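Local coordinates for protein IroE-like serine hydrolase (Shewanella oneidensis, PDB 3GFF) that probably hydrolyses ester bonds as a serine hydrolase of the alpha/beta-hydrolase fold, resembling the esterase IroE, at residues Ile30-Pro33 / Glu34-Gln38; Leu118-Glu122 / Lys123-Pro127; Ile259-Leu262 / Phe263-Phe266. One frame throughout, in Å; residues are numbered along the deposited sequence.

Contact 1: residues Ile30-Pro33 / Glu34-Gln38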
loop_
_atom_site.group_PDB
_atom_site.type_symbol
_atom_site.label_atom_id
_atom_site.label_comp_id
_atom_site.label_asym_id
_atom_site.label_seq_id
_atom_site.Cartn_x
_atom_site.Cartn_y
_atom_site.Cartn_z
ATOM N N ILE A 30 17.260 -8.375 -4.780
ATOM C CA ILE A 30 17.696 -6.984 -4.558
ATOM C C ILE A 30 16.938 -6.031 -5.498
ATOM O O ILE A 30 16.839 -6.317 -6.664
ATOM C CB ILE A 30 19.189 -6.805 -4.945
ATOM C CG1 ILE A 30 20.114 -7.664 -4.090
ATOM C CG2 ILE A 30 19.625 -5.350 -4.850
ATOM C CD1 ILE A 30 21.593 -7.486 -4.474
ATOM N N ALA A 31 16.412 -4.923 -4.980
ATOM C CA ALA A 31 15.796 -3.867 -5.785
ATOM C C ALA A 31 16.682 -2.657 -5.517
ATOM O O ALA A 31 16.919 -2.314 -4.350
ATOM C CB ALA A 31 14.343 -3.580 -5.356
ATOM N N LEU A 32 17.224 -2.067 -6.585
ATOM C CA LEU A 32 18.085 -0.903 -6.474
ATOM C C LEU A 32 17.202 0.351 -6.633
ATOM O O LEU A 32 16.242 0.345 -7.379
ATOM C CB LEU A 32 19.195 -0.944 -7.547
ATOM C CG LEU A 32 20.259 -2.044 -7.416
ATOM C CD1 LEU A 32 21.186 -1.990 -8.605
ATOM C CD2 LEU A 32 21.084 -1.915 -6.105
ATOM N N PRO A 33 17.527 1.428 -5.924
ATOM C CA PRO A 33 16.704 2.605 -6.073
ATOM C C PRO A 33 16.852 3.203 -7.449
ATOM O O PRO A 33 17.846 2.953 -8.153
ATOM C CB PRO A 33 17.258 3.560 -5.010
ATOM C CG PRO A 33 18.600 3.162 -4.812
ATOM C CD PRO A 33 18.641 1.663 -4.990
ATOM N N GLU A 34 15.841 3.941 -7.886
ATOM C CA GLU A 34 15.954 4.567 -9.159
ATOM C C GLU A 34 17.006 5.672 -8.996
ATOM O O GLU A 34 17.118 6.308 -7.938
ATOM C CB GLU A 34 14.614 4.990 -9.752
ATOM C CG GLU A 34 13.688 5.870 -8.979
ATOM C CD GLU A 34 12.290 6.000 -9.682
ATOM O OE1 GLU A 34 12.153 5.715 -10.897
ATOM O OE2 GLU A 34 11.313 6.375 -9.002
ATOM N N GLY A 35 17.813 5.813 -10.049
ATOM C CA GLY A 35 18.950 6.709 -10.095
ATOM C C GLY A 35 20.221 6.049 -9.576
ATOM O O GLY A 35 21.275 6.658 -9.643
ATOM N N TYR A 36 20.137 4.814 -9.056
ATOM C CA TYR A 36 21.313 4.137 -8.501
ATOM C C TYR A 36 22.602 4.276 -9.348
ATOM O O TYR A 36 23.611 4.791 -8.864
ATOM C CB TYR A 36 21.029 2.661 -8.196
ATOM C CG TYR A 36 22.210 2.033 -7.507
ATOM C CD1 TYR A 36 22.440 2.232 -6.135
ATOM C CD2 TYR A 36 23.135 1.278 -8.226
ATOM C CE1 TYR A 36 23.572 1.680 -5.510
ATOM C CE2 TYR A 36 24.247 0.729 -7.605
ATOM C CZ TYR A 36 24.469 0.929 -6.265
ATOM O OH TYR A 36 25.603 0.378 -5.693
ATOM N N ALA A 37 22.547 3.850 -10.609
ATOM C CA ALA A 37 23.687 3.896 -11.519
ATOM C C ALA A 37 24.199 5.296 -11.868
ATOM O O ALA A 37 25.316 5.429 -12.374
ATOM C CB ALA A 37 23.361 3.121 -12.821
ATOM N N GLN A 38 23.446 6.336 -11.508
ATOM C CA GLN A 38 23.764 7.703 -11.943
ATOM C C GLN A 38 24.625 8.592 -11.042
ATOM O O GLN A 38 24.903 9.736 -11.401
ATOM C CB GLN A 38 22.469 8.401 -12.337
ATOM C CG GLN A 38 21.795 7.733 -13.543
ATOM C CD GLN A 38 20.452 8.339 -13.900
ATOM O OE1 GLN A 38 19.496 8.244 -13.144
ATOM N NE2 GLN A 38 20.362 8.892 -15.079
#

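Contact 2: residues Leu118-Glu122 / Lys123-Pro127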
loop_
_atom_site.group_PDB
_atom_site.type_symbol
_atom_site.label_atom_id
_atom_site.label_comp_id
_atom_site.label_asym_id
_atom_site.label_seq_id
_atom_site.Cartn_x
_atom_site.Cartn_y
_atom_site.Cartn_z
ATOM N N LEU A 118 20.393 -14.958 12.069
ATOM C CA LEU A 118 20.897 -13.595 12.221
ATOM C C LEU A 118 22.415 -13.575 11.953
ATOM O O LEU A 118 22.947 -12.643 11.338
ATOM C CB LEU A 118 20.577 -13.023 13.610
ATOM C CG LEU A 118 19.135 -12.526 13.761
ATOM C CD1 LEU A 118 18.712 -12.441 15.247
ATOM C CD2 LEU A 118 18.981 -11.166 12.986
ATOM N N ASP A 119 23.121 -14.597 12.428
ATOM C CA ASP A 119 24.565 -14.699 12.164
ATOM C C ASP A 119 24.804 -14.786 10.665
ATOM O O ASP A 119 25.750 -14.185 10.128
ATOM C CB ASP A 119 25.155 -15.913 12.848
ATOM C CG ASP A 119 25.233 -15.759 14.358
ATOM O OD1 ASP A 119 25.127 -14.640 14.901
ATOM O OD2 ASP A 119 25.384 -16.779 15.003
ATOM N N PHE A 120 23.960 -15.551 9.979
ATOM C CA PHE A 120 23.993 -15.638 8.505
ATOM C C PHE A 120 23.905 -14.254 7.843
ATOM O O PHE A 120 24.630 -13.954 6.903
ATOM C CB PHE A 120 22.901 -16.576 7.971
ATOM C CG PHE A 120 22.384 -16.191 6.575
ATOM C CD1 PHE A 120 23.170 -16.367 5.439
ATOM C CD2 PHE A 120 21.090 -15.658 6.414
ATOM C CE1 PHE A 120 22.693 -16.013 4.154
ATOM C CE2 PHE A 120 20.614 -15.262 5.120
ATOM C CZ PHE A 120 21.434 -15.447 4.006
ATOM N N ILE A 121 23.018 -13.416 8.354
ATOM C CA ILE A 121 22.840 -12.066 7.829
ATOM C C ILE A 121 24.099 -11.226 8.082
ATOM O O ILE A 121 24.635 -10.621 7.161
ATOM C CB ILE A 121 21.574 -11.378 8.407
ATOM C CG1 ILE A 121 20.308 -12.103 7.930
ATOM C CG2 ILE A 121 21.543 -9.844 8.038
ATOM C CD1 ILE A 121 19.026 -11.624 8.591
ATOM N N GLU A 122 24.599 -11.232 9.312
ATOM C CA GLU A 122 25.749 -10.400 9.654
ATOM C C GLU A 122 27.076 -10.868 9.157
ATOM O O GLU A 122 27.933 -10.038 8.839
ATOM C CB GLU A 122 25.843 -10.199 11.177
ATOM C CG GLU A 122 24.672 -9.401 11.716
ATOM C CD GLU A 122 24.875 -8.900 13.114
ATOM O OE1 GLU A 122 24.721 -9.663 14.085
ATOM O OE2 GLU A 122 25.127 -7.701 13.250
ATOM N N LYS A 123 27.262 -12.188 9.127
ATOM C CA LYS A 123 28.549 -12.750 8.796
ATOM C C LYS A 123 28.682 -13.074 7.310
ATOM O O LYS A 123 29.779 -13.044 6.796
ATOM C CB LYS A 123 28.850 -13.975 9.673
ATOM C CG LYS A 123 28.867 -13.670 11.172
ATOM C CD LYS A 123 30.066 -12.826 11.586
ATOM C CE LYS A 123 30.208 -12.755 13.148
ATOM N NZ LYS A 123 31.410 -11.955 13.598
ATOM N N GLU A 124 27.565 -13.323 6.627
ATOM C CA GLU A 124 27.601 -13.670 5.210
ATOM C C GLU A 124 26.799 -12.746 4.305
ATOM O O GLU A 124 27.375 -12.072 3.438
ATOM C CB GLU A 124 27.143 -15.103 5.042
ATOM C CG GLU A 124 27.983 -16.105 5.810
ATOM C CD GLU A 124 27.438 -17.517 5.793
ATOM O OE1 GLU A 124 26.209 -17.712 5.784
ATOM O OE2 GLU A 124 28.233 -18.456 5.829
ATOM N N LEU A 125 25.489 -12.657 4.504
ATOM C CA LEU A 125 24.674 -11.842 3.600
ATOM C C LEU A 125 25.034 -10.321 3.572
ATOM O O LEU A 125 25.364 -9.792 2.504
ATOM C CB LEU A 125 23.180 -12.070 3.844
ATOM C CG LEU A 125 22.209 -11.398 2.840
ATOM C CD1 LEU A 125 22.365 -11.912 1.420
ATOM C CD2 LEU A 125 20.750 -11.542 3.300
ATOM N N ALA A 126 24.990 -9.626 4.703
ATOM C CA ALA A 126 25.268 -8.187 4.657
ATOM C C ALA A 126 26.680 -7.842 4.081
ATOM O O ALA A 126 26.822 -6.989 3.199
ATOM C CB ALA A 126 24.981 -7.495 6.024
ATOM N N PRO A 127 27.722 -8.497 4.562
ATOM C CA PRO A 127 29.011 -8.190 3.947
ATOM C C PRO A 127 29.024 -8.329 2.415
ATOM O O PRO A 127 29.697 -7.561 1.725
ATOM C CB PRO A 127 29.957 -9.214 4.596
ATOM C CG PRO A 127 29.307 -9.585 5.870
ATOM C CD PRO A 127 27.843 -9.429 5.697
#

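Contact 3: residues Ile259-Leu262 / Phe263-Phe266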
loop_
_atom_site.group_PDB
_atom_site.type_symbol
_atom_site.label_atom_id
_atom_site.label_comp_id
_atom_site.label_asym_id
_atom_site.label_seq_id
_atom_site.Cartn_x
_atom_site.Cartn_y
_atom_site.Cartn_z
ATOM N N ILE A 259 7.502 2.757 7.936
ATOM C CA ILE A 259 8.610 3.323 7.148
ATOM C C ILE A 259 8.476 4.824 6.988
ATOM O O ILE A 259 9.491 5.510 6.881
ATOM C CB ILE A 259 8.749 2.623 5.741
ATOM C CG1 ILE A 259 10.210 2.646 5.276
ATOM C CG2 ILE A 259 7.773 3.195 4.733
ATOM C CD1 ILE A 259 11.161 1.835 6.240
ATOM N N ARG A 260 7.229 5.306 6.946
ATOM C CA ARG A 260 6.923 6.704 6.897
ATOM C C ARG A 260 7.271 7.393 8.224
ATOM O O ARG A 260 7.761 8.519 8.238
ATOM C CB ARG A 260 5.458 6.968 6.484
ATOM C CG ARG A 260 5.212 6.888 4.974
ATOM C CD ARG A 260 3.746 6.941 4.580
ATOM N NE ARG A 260 3.067 8.136 5.107
ATOM C CZ ARG A 260 3.039 9.335 4.526
ATOM N NH1 ARG A 260 3.628 9.559 3.353
ATOM N NH2 ARG A 260 2.408 10.342 5.131
ATOM N N HIS A 261 6.972 6.742 9.324
ATOM C CA HIS A 261 7.342 7.243 10.627
ATOM C C HIS A 261 8.874 7.262 10.804
ATOM O O HIS A 261 9.444 8.235 11.295
ATOM C CB HIS A 261 6.717 6.367 11.702
ATOM C CG HIS A 261 7.204 6.682 13.073
ATOM N ND1 HIS A 261 6.804 7.812 13.747
ATOM C CD2 HIS A 261 8.078 6.040 13.886
ATOM C CE1 HIS A 261 7.393 7.848 14.929
ATOM N NE2 HIS A 261 8.172 6.793 15.041
ATOM N N LEU A 262 9.544 6.195 10.369
ATOM C CA LEU A 262 11.002 6.143 10.455
ATOM C C LEU A 262 11.684 7.287 9.718
ATOM O O LEU A 262 12.646 7.857 10.215
ATOM C CB LEU A 262 11.543 4.815 9.890
ATOM C CG LEU A 262 13.058 4.639 10.028
ATOM C CD1 LEU A 262 13.466 4.461 11.532
ATOM C CD2 LEU A 262 13.532 3.425 9.175
ATOM N N PHE A 263 11.184 7.621 8.532
ATOM C CA PHE A 263 11.789 8.664 7.690
ATOM C C PHE A 263 11.119 10.033 7.679
ATOM O O PHE A 263 11.492 10.919 6.890
ATOM C CB PHE A 263 11.892 8.146 6.260
ATOM C CG PHE A 263 12.864 7.027 6.116
ATOM C CD1 PHE A 263 14.206 7.225 6.402
ATOM C CD2 PHE A 263 12.459 5.783 5.677
ATOM C CE1 PHE A 263 15.111 6.192 6.257
ATOM C CE2 PHE A 263 13.348 4.773 5.532
ATOM C CZ PHE A 263 14.667 4.964 5.825
ATOM N N LYS A 264 10.166 10.203 8.583
ATOM C CA LYS A 264 9.373 11.399 8.717
ATOM C C LYS A 264 10.193 12.686 8.793
ATOM O O LYS A 264 9.979 13.625 8.021
ATOM C CB LYS A 264 8.499 11.256 9.977
ATOM C CG LYS A 264 7.431 12.332 10.176
ATOM C CD LYS A 264 6.569 12.066 11.462
ATOM C CE LYS A 264 6.016 10.613 11.520
ATOM N NZ LYS A 264 4.841 10.355 12.437
ATOM N N ASP A 265 11.168 12.718 9.701
ATOM C CA ASP A 265 11.927 13.941 9.928
ATOM C C ASP A 265 13.055 14.229 8.924
ATOM O O ASP A 265 13.807 15.179 9.125
ATOM C CB ASP A 265 12.471 13.923 11.350
ATOM C CG ASP A 265 11.388 13.864 12.369
ATOM O OD1 ASP A 265 10.326 14.490 12.178
ATOM O OD2 ASP A 265 11.593 13.184 13.390
ATOM N N PHE A 266 13.151 13.421 7.860
ATOM C CA PHE A 266 14.215 13.548 6.833
ATOM C C PHE A 266 13.874 14.552 5.765
ATOM O O PHE A 266 14.762 14.999 5.024
ATOM C CB PHE A 266 14.477 12.213 6.127
ATOM C CG PHE A 266 15.221 11.204 6.949
ATOM C CD1 PHE A 266 14.718 10.742 8.158
ATOM C CD2 PHE A 266 16.400 10.652 6.475
ATOM C CE1 PHE A 266 15.387 9.804 8.885
ATOM C CE2 PHE A 266 17.069 9.688 7.196
ATOM C CZ PHE A 266 16.554 9.254 8.405
HETATM O O HOH W 1 11.979 10.592 11.247
#

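Contact 1: residues Ile30-Pro33 / Glu34-Gln38
Leu32 and Pro33 meet Tyr36 round a type II beta turn, Pro33 to Tyr36, which turns the chain as it leaves strand 24-31 of the central sheet. The turn is closed by one backbone hydrogen bond, Tyr36 N to Pro33 O at 3.1 Å, a fairly straight bond whose N-H comes from above the carbonyl plane. Gly35, at phi 88°, holds the third place of the turn, where this type needs a positive phi.

The packed side is apolar. Tyr36 has CG anti to the backbone N (chi1 -175°), which carries the ring back toward the side chains of Leu32 and Pro33, just past the strand. Leu32 CD2 lies over the middle of one ring face, 4.2 Å from the centroid and only 2° off the normal, a CH-pi contact. The other methyl, Leu32 CD1, touches the ring carbon Tyr36 CD2 at 3.8 Å. Pro33 meets the ring obliquely, its CD 4.0 Å from Tyr36 CD1, and is itself buried against Ile77 of the neighbouring strand 77-81. With an alanine in place of Pro33, the CG and CD that touch the ring would be gone, which would probably open a gap beside Tyr36 CD1 and leave the backbone at the start of the turn freer to move, without the ring that fixes its phi.

The solvent side is looser. Glu34 points away from Pro33, and its exposed, extended side chain reaches toward Gln67 and Lys75. Arg134 ties Tyr36 to the rest of the fold by a cation-pi contact and a hydrogen bond to its carbonyl. After the turn, residues 36-38 wind into a short 3-10 segment, whose bond runs from Gln38 N to Gly35 O at 2.9 Å.

Contact 2: residues Leu118-Glu122 / Lys123-Pro127
Phe120 packs against Glu124 and Leu125 on helix 114-132 of the alpha/beta-hydrolase fold, where a wider pi-type turn interrupts the alpha-helical pattern. The evidence is in the backbone: Phe120 O accepts from both Glu124 N (3.0 Å, above the carbonyl plane) and Leu125 N (2.9 Å, in it), and Ala126 N likewise reaches five residues back to Ile121 O. Pro127 then has no N-H to give, and the helix kinks; Pro127 CD lies 3.2 Å from Glu122 O.

From CB outward, the Phe120 side chain moves from a polar neighbour to apolar ones. Phe120 CB lies 4.1 Å and CG 4.2 Å from Glu124 OE1, and CD1 comes to 3.3 Å of that oxygen, which sits at the ring edge, near its plane; ring and carboxylate stand 83° apart. OE1 is also hydrogen-bonded to Ser19, and OE2 to the backbone of Leu21, so the carboxylate is held from outside the helix. Farther out, CE1 meets Leu125 CB, CE2 meets Leu125 CD2, and CZ touches both. Ile81 of strand 77-81 packs on both residues. Leu125 CB lies over one ring face as a CH-pi contact, 3.8 Å from Phe120 CZ.

Contact 3: residues Ile259-Leu262 / Phe263-Phe266
This is a local contact at the C-terminal part of helix 250-263, where an alpha/beta-hydrolase helix gives way to the loop before helix 277-291. The alpha-helical bond from Phe263 N to Ile259 O is 3.2 Å long, with its donor 37° out of the carbonyl plane; the next, Lys264 N to His261 O, spans three residues and is weak.

Phe263 has apolar neighbours one turn back, Ile259, and directly before it, Leu262. Ile259 runs alongside, its CG1 anti to the backbone N (chi1 -150°), which lays CG1 along the ring, and Ile259 CD1 reaches 3.7 Å from Phe263 CE2. Leu262 CD2 sits over a ring face, shifted toward the rim, as a CH-pi contact 4.1 Å from the centroid. Ile73 and Pro74 also pack on the Phe263 side chain. Farther along, Phe266 CE1 comes back to 3.6 Å from Leu262 O.

The polar contacts are weaker: Lys264 NZ approaches the edge of the His261 ring in its plane, a weak hydrogen bond to ND1 at 3.5 Å. A water bridges the departing backbone, donating to Leu262 O at 3.0 Å and accepting from Asp265 N at 2.8 Å.

In the fold
From the N terminus the three contacts come in series, each closing within its own short run of chain, so none nests in or crosses another. Contact 1 ends strand 24-31 and turns the chain toward strand 43-48. Contact 2 follows on helix 114-132, packed on strands 24-31 and 77-81; its nearest atoms are about 7 Å from those of contact 1, and both contacts lean on strand 77-81. Contact 3 comes last, at the exit of helix 250-263, joining helix 51-65 to helix 277-291, while Arg260 hydrogen-bonds to the backbone O of Glu244 of the second subunit. Contacts 2 and 3 lie on opposite sides of the chain's centre, about 26 Å apart between centres.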